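Side-chain contacts in Phosphoglucomutase/phosphomannomutase family protein (Burkholderia thailandensis, PDB 3UW2), which probably moves a phosphate group within a sugar phosphate, as phosphohexose mutases do, and holds a zinc ion at its metal site in this crystal: residues I302-K307 against N311-V316; E291-R296 against A342-E347; L270-K275 against A383-L388; D423-V426 against R432-Y435. One frame throughout, in Å; residues are numbered along the deposited sequence.

Contacts 1 and 2 pack helices on one four-stranded sheet in the third alpha/beta/alpha domain, their centres about 11 Å apart. Strand 301-305 of contact 1 and strand 344-346 of contact 2 are neighbours, bonded through Ile303, and helix 282-296 immediately precedes strand 301-305 in the chain. Contact 3, centred about 18 Å from each, brings helix 381-386 of this domain against strand 270-273 of the second; the chain between its two segments includes contacts 1 and 2. Contact 4 follows in the C-terminal domain, about 14 Å from contact 1 between centres, where Arg432 reaches Val306. Together they trace how the third domain is built and meets two others.

Contact 1 (I302-K307 against N311-V316); sequences IIYDVK and NLARWV
Leu312 lies over one face of the Tyr304 ring. Its CB sits 4.1 Å from the centroid of that ring, 16° off the normal, a CH-pi contact displaced toward the hydroxyl end, with Leu312 CB 4.0 Å from Tyr304 CZ. Further out, Leu312 CD1 reaches back over the base of the ring to within 4.0 Å of Tyr304 CG, so the leucine chain runs from the hydroxyl end toward the tyrosine CB, opposite to the tyrosine itself. Tyr304 holds CG between its backbone N and carbonyl carbon (chi1 52°), and this sends the ring across to the helix.

Ala313 comes next, at the phenol end: its CB is 3.6 Å from Tyr304 OH. The hydroxyl does not bond directly to the Ala313 amide, for the angle is poor. A water joins them, lying 3.1 Å from Tyr304 OH and accepting the amide hydrogen of Ala313 N at 3.0 Å.

One turn on from Leu312, Val316 uses both methyls on Ile302. Its CG1 lies 4.0 Å from Ile302 CG1, while Val316 CG2 comes equally close to Ile302 CB. These are the first strand and the helix of a beta-alpha-beta unit completed by strand 322-326, and their axes run almost exactly antiparallel, 10.4 Å apart. Pro323 of the third element touches both Tyr304 and Val316, and Leu286 of helix 282-296 also meets the tyrosine.

The chemistry is therefore oily along the helix flank and polar at one point, where a single water serves the phenol and the amide of Ala313.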
# COMPACT_ATOMS: atom_id res chain seq x y z
N ILE A 302 5.36 -15.98 6.12
CA ILE A 302 4.32 -15.01 5.73
C ILE A 302 4.66 -13.77 6.52
O ILE A 302 4.79 -13.83 7.76
CB ILE A 302 2.91 -15.50 6.15
CG1 ILE A 302 2.59 -16.88 5.54
CG2 ILE A 302 1.83 -14.41 5.87
CD1 ILE A 302 2.51 -16.92 4.01
N ILE A 303 4.91 -12.68 5.82
CA ILE A 303 5.35 -11.42 6.45
C ILE A 303 4.17 -10.48 6.75
O ILE A 303 3.31 -10.27 5.91
CB ILE A 303 6.38 -10.68 5.55
CG1 ILE A 303 7.61 -11.61 5.29
CG2 ILE A 303 6.82 -9.35 6.24
CD1 ILE A 303 8.49 -11.21 4.06
N TYR A 304 4.13 -9.89 7.95
CA TYR A 304 3.17 -8.86 8.20
C TYR A 304 3.80 -7.86 9.19
O TYR A 304 4.87 -8.13 9.73
CB TYR A 304 1.89 -9.47 8.78
CG TYR A 304 2.14 -10.36 10.00
CD1 TYR A 304 2.04 -9.84 11.31
CD2 TYR A 304 2.44 -11.71 9.84
CE1 TYR A 304 2.23 -10.65 12.42
CE2 TYR A 304 2.63 -12.54 10.95
CZ TYR A 304 2.52 -12.01 12.23
OH TYR A 304 2.69 -12.84 13.33
N ASP A 305 3.13 -6.75 9.48
CA ASP A 305 3.77 -5.69 10.26
C ASP A 305 3.27 -5.71 11.71
O ASP A 305 2.30 -6.40 12.04
CB ASP A 305 3.59 -4.35 9.53
CG ASP A 305 2.13 -3.79 9.63
OD1 ASP A 305 1.15 -4.51 9.31
OD2 ASP A 305 1.99 -2.61 10.06
N VAL A 306 3.96 -5.02 12.61
CA VAL A 306 3.59 -4.95 14.00
C VAL A 306 2.21 -4.35 14.37
O VAL A 306 1.84 -4.34 15.57
CB VAL A 306 4.62 -4.13 14.75
CG1 VAL A 306 5.93 -4.94 14.91
CG2 VAL A 306 4.76 -2.76 14.06
N LYS A 307 1.51 -3.76 13.43
CA LYS A 307 0.11 -3.36 13.71
C LYS A 307 -0.94 -4.48 13.58
O LYS A 307 -2.11 -4.23 13.82
CB LYS A 307 -0.31 -2.25 12.74
CG LYS A 307 0.41 -0.92 13.01
CD LYS A 307 0.12 0.14 11.94
CE LYS A 307 0.78 1.46 12.35
NZ LYS A 307 0.35 2.62 11.52
N ASN A 311 -3.70 -12.64 16.30
CA ASN A 311 -4.18 -13.93 15.72
C ASN A 311 -3.39 -14.46 14.54
O ASN A 311 -3.45 -15.63 14.22
CB ASN A 311 -5.67 -13.82 15.32
CG ASN A 311 -6.58 -13.67 16.51
OD1 ASN A 311 -6.34 -14.26 17.56
ND2 ASN A 311 -7.65 -12.91 16.33
N LEU A 312 -2.67 -13.59 13.86
CA LEU A 312 -1.92 -14.05 12.70
C LEU A 312 -0.81 -15.09 12.96
O LEU A 312 -0.69 -16.06 12.21
CB LEU A 312 -1.34 -12.82 11.92
CG LEU A 312 -2.10 -12.40 10.68
CD1 LEU A 312 -1.80 -10.94 10.26
CD2 LEU A 312 -1.70 -13.35 9.55
N ALA A 313 -0.01 -14.88 13.99
CA ALA A 313 1.08 -15.81 14.29
C ALA A 313 0.56 -17.26 14.39
O ALA A 313 1.09 -18.16 13.72
CB ALA A 313 1.78 -15.43 15.61
N ARG A 314 -0.46 -17.46 15.24
CA ARG A 314 -1.03 -18.78 15.50
C ARG A 314 -1.68 -19.35 14.22
O ARG A 314 -1.46 -20.52 13.83
CB ARG A 314 -2.06 -18.69 16.62
CG ARG A 314 -2.71 -20.05 16.91
CD ARG A 314 -3.89 -19.96 17.90
NE ARG A 314 -3.32 -20.04 19.23
CZ ARG A 314 -2.81 -21.14 19.79
NH1 ARG A 314 -2.82 -22.30 19.14
NH2 ARG A 314 -2.29 -21.10 21.01
N TRP A 315 -2.44 -18.51 13.54
CA TRP A 315 -3.07 -18.90 12.29
C TRP A 315 -2.04 -19.41 11.30
O TRP A 315 -2.19 -20.52 10.71
CB TRP A 315 -3.82 -17.71 11.75
CG TRP A 315 -4.45 -17.98 10.43
CD1 TRP A 315 -3.88 -17.82 9.18
CD2 TRP A 315 -5.82 -18.51 10.17
NE1 TRP A 315 -4.76 -18.19 8.21
CE2 TRP A 315 -5.94 -18.59 8.72
CE3 TRP A 315 -6.90 -18.88 10.96
CZ2 TRP A 315 -7.11 -19.04 8.11
CZ3 TRP A 315 -8.09 -19.32 10.33
CH2 TRP A 315 -8.18 -19.41 8.93
N VAL A 316 -0.98 -18.62 11.11
CA VAL A 316 0.03 -18.99 10.10
C VAL A 316 0.71 -20.32 10.49
O VAL A 316 0.87 -21.20 9.63
CB VAL A 316 1.11 -17.90 9.88
CG1 VAL A 316 2.35 -18.48 9.15
CG2 VAL A 316 0.50 -16.69 9.13
O HOH W 1 0.34 -12.15 15.30

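Contact 2 (E291-R296 against A342-E347); sequences EEVLSR and APLAGE
Val293 meets Pro343 and Leu344 with one methyl each. From CB, directed at the strand segment, the side chain forks. CG1, anti to the backbone N (chi1 166°), rests on the proline ring, 3.7 Å from Pro343 CG and 3.8 Å from Pro343 CB, so it covers one corner of the ring. The other branch, CG2, stands anti to the carbonyl carbon and approaches the tip of Leu344 more loosely, with Val293 CG2 at 4.2 Å from Leu344 CD2. The valine also touches Arg370 of helix 364-375, while the proline has Ala300 as a further neighbour.

In the fold this is a helix packed on the mixed sheet of the third alpha/beta/alpha domain. Val293, in the last turns of helix 282-296, packs on Pro343, just before strand 344-346, and on Leu344, its first residue. That strand runs between strands 301-305 and 352-354; the chain joining the two segments includes the beta-alpha-beta unit that begins with strand 301-305.

Beside the valine, Glu292 and Arg296 are tied together one turn apart. The guanidinium grips side-on: Arg296 NE bonds to Glu292 OE2 at 2.7 Å with a 171° angle at the hydrogen, and Arg296 NH2 bonds to Glu292 OE1 at the same length. Both oxygens offer their syn lone pairs, and both lie close to the guanidinium plane, an arrangement that fixes the rotation of the two flat groups. Arg296 NH2 has a second salt bridge to Asp356, whose backbone is bonded to that of Pro343. Ser295 OG turns back on its own helix and donates to Glu292 O at 2.7 Å.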
# COMPACT_ATOMS: atom_id res chain seq x y z
N GLU A 291 -3.64 -18.86 4.20
CA GLU A 291 -4.11 -20.22 4.20
C GLU A 291 -4.02 -20.82 2.79
O GLU A 291 -3.49 -21.92 2.60
CB GLU A 291 -5.53 -20.30 4.76
CG GLU A 291 -6.28 -21.61 4.49
CD GLU A 291 -7.66 -21.62 5.19
OE1 GLU A 291 -8.39 -20.59 5.16
OE2 GLU A 291 -7.99 -22.67 5.78
N GLU A 292 -4.55 -20.13 1.81
CA GLU A 292 -4.51 -20.66 0.44
C GLU A 292 -3.04 -20.79 -0.10
O GLU A 292 -2.65 -21.82 -0.67
CB GLU A 292 -5.36 -19.75 -0.46
CG GLU A 292 -5.64 -20.35 -1.84
CD GLU A 292 -4.41 -20.42 -2.74
OE1 GLU A 292 -3.58 -19.49 -2.69
OE2 GLU A 292 -4.26 -21.44 -3.48
N VAL A 293 -2.22 -19.76 0.13
CA VAL A 293 -0.81 -19.79 -0.33
C VAL A 293 -0.05 -20.92 0.34
O VAL A 293 0.66 -21.66 -0.31
CB VAL A 293 -0.15 -18.40 -0.11
CG1 VAL A 293 1.40 -18.39 -0.22
CG2 VAL A 293 -0.80 -17.38 -1.02
N LEU A 294 -0.20 -21.06 1.66
CA LEU A 294 0.53 -22.09 2.37
C LEU A 294 0.12 -23.53 1.98
O LEU A 294 0.94 -24.48 2.03
CB LEU A 294 0.40 -21.89 3.89
CG LEU A 294 1.20 -20.66 4.36
CD1 LEU A 294 0.70 -20.40 5.81
CD2 LEU A 294 2.73 -20.97 4.33
N SER A 295 -1.12 -23.68 1.53
CA SER A 295 -1.59 -24.95 1.06
C SER A 295 -0.77 -25.37 -0.13
O SER A 295 -0.58 -26.53 -0.29
CB SER A 295 -3.10 -24.85 0.67
OG SER A 295 -3.23 -24.44 -0.68
N ARG A 296 -0.20 -24.45 -0.92
CA ARG A 296 0.72 -24.79 -2.04
C ARG A 296 2.22 -24.57 -1.76
O ARG A 296 3.05 -24.88 -2.60
CB ARG A 296 0.32 -24.04 -3.37
CG ARG A 296 -1.10 -24.45 -3.91
CD ARG A 296 -1.62 -23.57 -5.07
NE ARG A 296 -1.89 -22.19 -4.64
CZ ARG A 296 -1.05 -21.16 -4.75
NH1 ARG A 296 0.16 -21.32 -5.30
NH2 ARG A 296 -1.40 -19.97 -4.28
N ALA A 342 10.00 -14.73 0.60
CA ALA A 342 8.66 -15.19 1.02
C ALA A 342 7.56 -15.09 -0.05
O ALA A 342 7.64 -14.28 -0.91
CB ALA A 342 8.23 -14.52 2.31
N PRO A 343 6.56 -15.98 -0.01
CA PRO A 343 5.56 -15.91 -1.07
C PRO A 343 4.50 -14.79 -0.88
O PRO A 343 3.85 -14.44 -1.85
CB PRO A 343 4.93 -17.32 -1.06
CG PRO A 343 4.94 -17.65 0.43
CD PRO A 343 6.36 -17.18 0.83
N LEU A 344 4.35 -14.21 0.33
CA LEU A 344 3.22 -13.30 0.61
C LEU A 344 3.57 -12.39 1.82
O LEU A 344 4.21 -12.89 2.78
CB LEU A 344 2.01 -14.15 1.09
CG LEU A 344 0.70 -13.44 1.42
CD1 LEU A 344 0.13 -12.72 0.17
CD2 LEU A 344 -0.30 -14.49 1.99
N ALA A 345 3.19 -11.11 1.75
CA ALA A 345 3.24 -10.15 2.94
C ALA A 345 2.00 -9.30 2.92
O ALA A 345 1.41 -9.13 1.87
CB ALA A 345 4.44 -9.26 2.88
N GLY A 346 1.62 -8.72 4.05
CA GLY A 346 0.54 -7.75 4.02
C GLY A 346 0.74 -6.83 5.22
O GLY A 346 1.43 -7.23 6.17
N GLU A 347 0.22 -5.61 5.15
CA GLU A 347 0.27 -4.71 6.28
C GLU A 347 -1.11 -4.24 6.64
O GLU A 347 -2.01 -4.22 5.79
CB GLU A 347 1.04 -3.47 5.95
CG GLU A 347 2.35 -3.63 5.24
CD GLU A 347 2.75 -2.26 4.71
OE1 GLU A 347 2.34 -1.93 3.59
OE2 GLU A 347 3.40 -1.50 5.46

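Contact 3 (L270-K275 against A383-L388); sequences LGVVTK and ALLNGL
Thr274 OG1 and Asn386 ND2 both hydrogen-bond to a single carboxylate oxygen, Asp276 OD1, so an aspartate just beyond the strand segment ties the two residues together. Thr274 OG1 is held a second time, by the backbone N of Gln278. Between themselves the threonine and the asparagine make no hydrogen bond. They approach from opposite directions, and Thr274 CG2 packs against the amide, 3.8 Å from Asn386 OD1. With the threonine chi1 at 66°, OG1 stands between the backbone N and the carbonyl carbon, and the methyl, anti to the carbonyl carbon, is left to face the helix.

That methyl also faces Leu385. Thr274 CG2 is 4.0 Å from both Leu385 CB and Leu385 CD1, while Leu385 CD1 is again 4.0 Å from Val272 CG1. One leucine methyl thus bridges two residues on the same side of the strand, and the valine and leucine side chains cross at about a right angle. Leu375 and Ile280 add to the apolar surroundings of Leu385, and Val272 touches Leu371.

Strand 270-273 is an outermost strand of the second alpha/beta/alpha domain's sheet, and helix 381-386 belongs to the third, so the contact lies where the two domains meet. Asp264, Asp266 and Asp268, which bind the zinc ion, precede this strand, at the end away from Thr274. Lys275 N adds a bond to Ser382 OG.

Directly, then, the segments' side chains meet by van der Waals packing; a polar link between them passes through the shared carboxylate of Asp276.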
# COMPACT_ATOMS: atom_id res chain seq x y z
N LEU A 270 -6.74 -2.15 -1.38
CA LEU A 270 -8.13 -2.64 -1.50
C LEU A 270 -8.80 -2.69 -0.11
O LEU A 270 -8.23 -3.27 0.85
CB LEU A 270 -8.13 -4.06 -2.11
CG LEU A 270 -9.47 -4.83 -2.14
CD1 LEU A 270 -10.37 -4.30 -3.21
CD2 LEU A 270 -9.20 -6.32 -2.37
N GLY A 271 -9.99 -2.07 -0.04
CA GLY A 271 -10.94 -2.23 1.09
C GLY A 271 -12.02 -3.24 0.73
O GLY A 271 -12.48 -3.26 -0.43
N VAL A 272 -12.46 -4.06 1.70
CA VAL A 272 -13.37 -5.20 1.48
C VAL A 272 -14.45 -5.10 2.51
O VAL A 272 -14.18 -5.01 3.72
CB VAL A 272 -12.64 -6.59 1.68
CG1 VAL A 272 -13.63 -7.76 1.58
CG2 VAL A 272 -11.49 -6.76 0.68
N VAL A 273 -15.69 -5.10 2.02
CA VAL A 273 -16.91 -5.01 2.84
C VAL A 273 -17.81 -6.23 2.54
O VAL A 273 -18.05 -6.58 1.38
CB VAL A 273 -17.73 -3.70 2.51
CG1 VAL A 273 -18.98 -3.54 3.38
CG2 VAL A 273 -16.87 -2.45 2.69
N THR A 274 -18.33 -6.85 3.59
CA THR A 274 -19.29 -7.92 3.42
C THR A 274 -20.72 -7.41 3.10
O THR A 274 -21.02 -6.22 3.21
CB THR A 274 -19.38 -8.83 4.67
OG1 THR A 274 -19.90 -8.07 5.76
CG2 THR A 274 -17.96 -9.37 5.02
N LYS A 275 -21.58 -8.35 2.72
CA LYS A 275 -22.95 -8.14 2.37
C LYS A 275 -23.67 -7.43 3.53
O LYS A 275 -24.44 -6.46 3.32
CB LYS A 275 -23.60 -9.53 2.12
CG LYS A 275 -25.11 -9.52 1.75
CD LYS A 275 -25.35 -8.91 0.34
CE LYS A 275 -26.87 -8.86 0.03
NZ LYS A 275 -27.01 -7.98 -1.18
N ALA A 383 -20.06 -15.07 4.92
CA ALA A 383 -19.91 -16.00 6.07
C ALA A 383 -18.43 -16.43 6.19
O ALA A 383 -17.86 -16.42 7.29
CB ALA A 383 -20.86 -17.21 5.96
N LEU A 384 -17.80 -16.76 5.06
CA LEU A 384 -16.35 -17.09 5.01
C LEU A 384 -15.51 -15.95 5.58
O LEU A 384 -14.66 -16.17 6.43
CB LEU A 384 -15.90 -17.44 3.60
CG LEU A 384 -14.46 -17.96 3.38
CD1 LEU A 384 -14.20 -19.29 4.09
CD2 LEU A 384 -14.10 -18.09 1.92
N LEU A 385 -15.77 -14.72 5.16
CA LEU A 385 -14.98 -13.59 5.68
C LEU A 385 -15.29 -13.30 7.14
O LEU A 385 -14.37 -13.15 7.95
CB LEU A 385 -15.25 -12.31 4.87
CG LEU A 385 -14.70 -12.35 3.42
CD1 LEU A 385 -15.38 -11.25 2.62
CD2 LEU A 385 -13.20 -12.15 3.38
N ASN A 386 -16.56 -13.22 7.50
CA ASN A 386 -16.93 -12.94 8.89
C ASN A 386 -16.41 -13.97 9.88
O ASN A 386 -16.22 -13.66 11.05
CB ASN A 386 -18.45 -12.71 9.09
CG ASN A 386 -18.91 -11.36 8.48
OD1 ASN A 386 -18.24 -10.33 8.65
ND2 ASN A 386 -20.03 -11.38 7.73
N GLY A 387 -16.23 -15.20 9.42
CA GLY A 387 -15.84 -16.24 10.34
C GLY A 387 -14.32 -16.32 10.53
O GLY A 387 -13.89 -17.09 11.35
N LEU A 388 -13.54 -15.52 9.79
CA LEU A 388 -12.10 -15.36 10.09
C LEU A 388 -11.92 -14.97 11.54
O LEU A 388 -12.82 -14.40 12.11
CB LEU A 388 -11.47 -14.34 9.13
CG LEU A 388 -11.28 -14.90 7.69
CD1 LEU A 388 -11.15 -13.76 6.72
CD2 LEU A 388 -10.04 -15.74 7.64

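Contact 4 (D423-V426 against R432-Y435); sequences DEVV and RVEY
Val426 and Arg432 exchange a pair of backbone bonds, Val426 N to Arg432 O at 2.6 Å and Arg432 N to Val426 O at 2.8 Å. Further along, Glu434 N donates to Glu424 O at 2.9 Å. Glu434 O then serves two amides: Asp423 N at 2.6 Å, and Glu424 N by a weak bond of 3.5 Å.

With two residues facing one, Asp423 and Glu424 opposite Glu434, this is a classic beta bulge in an antiparallel hairpin. Strand 424-426 is an outermost strand of the five-stranded C-terminal sheet. Val425 and Val433 form the non-hydrogen-bonded pair between the two bonded ones, and their CG2 methyls meet at 4.0 Å; on that face Val433 also touches Phe470 of helix 460-477.

The other face carries Arg432, Glu424 and Glu434, with Val426 among them. Arg432, extended from CG to NE, donates through NE to Glu434 OE2 at 3.0 Å with an angle of 153°. The glutamate chain is bent at chi2, and the nitrogen meets OE2 from above, 71° out of the carboxylate plane. Val426 CG2 lies 3.8 Å from Glu434 OE2 as well. The salt bridge probably eases the nearness of the Glu424 carboxylate to that of Glu434. Arg432 NH1 is satisfied in the third domain, by the carbonyls of Val306 and Cys308, and Phe439 makes a cation-pi contact with the same side chain. Tyr435, whose CB points away from the partner strand, bonds through its hydroxyl to Asp469.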
# COMPACT_ATOMS: atom_id res chain seq x y z
N ASP A 423 3.91 -11.17 28.15
CA ASP A 423 4.74 -12.32 27.80
C ASP A 423 6.11 -11.88 27.21
O ASP A 423 7.17 -12.45 27.54
CB ASP A 423 4.05 -13.24 26.79
CG ASP A 423 2.83 -13.94 27.34
OD1 ASP A 423 2.80 -14.36 28.52
OD2 ASP A 423 1.90 -14.12 26.54
N GLU A 424 6.07 -10.92 26.29
CA GLU A 424 7.30 -10.29 25.78
C GLU A 424 7.03 -8.87 25.33
O GLU A 424 5.88 -8.51 25.05
CB GLU A 424 7.93 -11.06 24.64
CG GLU A 424 6.97 -11.82 23.77
CD GLU A 424 7.63 -12.26 22.48
OE1 GLU A 424 8.85 -12.00 22.30
OE2 GLU A 424 6.93 -12.86 21.63
N VAL A 425 8.09 -8.06 25.35
CA VAL A 425 8.04 -6.75 24.77
C VAL A 425 8.81 -6.91 23.48
O VAL A 425 10.03 -7.19 23.48
CB VAL A 425 8.72 -5.68 25.63
CG1 VAL A 425 8.82 -4.37 24.85
CG2 VAL A 425 7.91 -5.46 26.92
N VAL A 426 8.12 -6.77 22.37
CA VAL A 426 8.79 -6.88 21.07
C VAL A 426 9.28 -5.50 20.56
O VAL A 426 8.49 -4.54 20.57
CB VAL A 426 7.82 -7.48 20.06
CG1 VAL A 426 8.51 -7.58 18.70
CG2 VAL A 426 7.34 -8.85 20.51
N ARG A 432 6.03 -3.27 20.85
CA ARG A 432 4.84 -4.10 20.78
C ARG A 432 4.82 -4.98 22.04
O ARG A 432 5.65 -5.90 22.19
CB ARG A 432 4.83 -4.93 19.49
CG ARG A 432 3.68 -5.94 19.57
CD ARG A 432 3.31 -6.45 18.21
NE ARG A 432 2.44 -7.61 18.27
CZ ARG A 432 1.38 -7.73 17.50
NH1 ARG A 432 1.09 -6.79 16.61
NH2 ARG A 432 0.63 -8.83 17.58
N VAL A 433 3.94 -4.68 22.98
CA VAL A 433 3.85 -5.47 24.14
C VAL A 433 2.79 -6.58 24.01
O VAL A 433 1.61 -6.31 23.79
CB VAL A 433 3.58 -4.57 25.39
CG1 VAL A 433 3.55 -5.41 26.66
CG2 VAL A 433 4.68 -3.49 25.48
N GLU A 434 3.22 -7.82 24.20
CA GLU A 434 2.34 -8.95 23.97
C GLU A 434 1.90 -9.56 25.29
O GLU A 434 2.74 -9.95 26.13
CB GLU A 434 3.07 -9.99 23.15
CG GLU A 434 3.74 -9.41 21.93
CD GLU A 434 3.10 -9.89 20.67
OE1 GLU A 434 1.89 -10.25 20.72
OE2 GLU A 434 3.79 -9.92 19.62
N TYR A 435 0.58 -9.67 25.48
CA TYR A 435 0.03 -10.27 26.71
C TYR A 435 -0.62 -11.58 26.36
O TYR A 435 -0.88 -11.85 25.19
CB TYR A 435 -1.02 -9.36 27.32
CG TYR A 435 -0.56 -7.97 27.73
CD1 TYR A 435 -0.38 -7.65 29.07
CD2 TYR A 435 -0.34 -6.95 26.78
CE1 TYR A 435 -0.01 -6.36 29.46
CE2 TYR A 435 0.05 -5.66 27.18
CZ TYR A 435 0.22 -5.38 28.52
OH TYR A 435 0.60 -4.11 28.94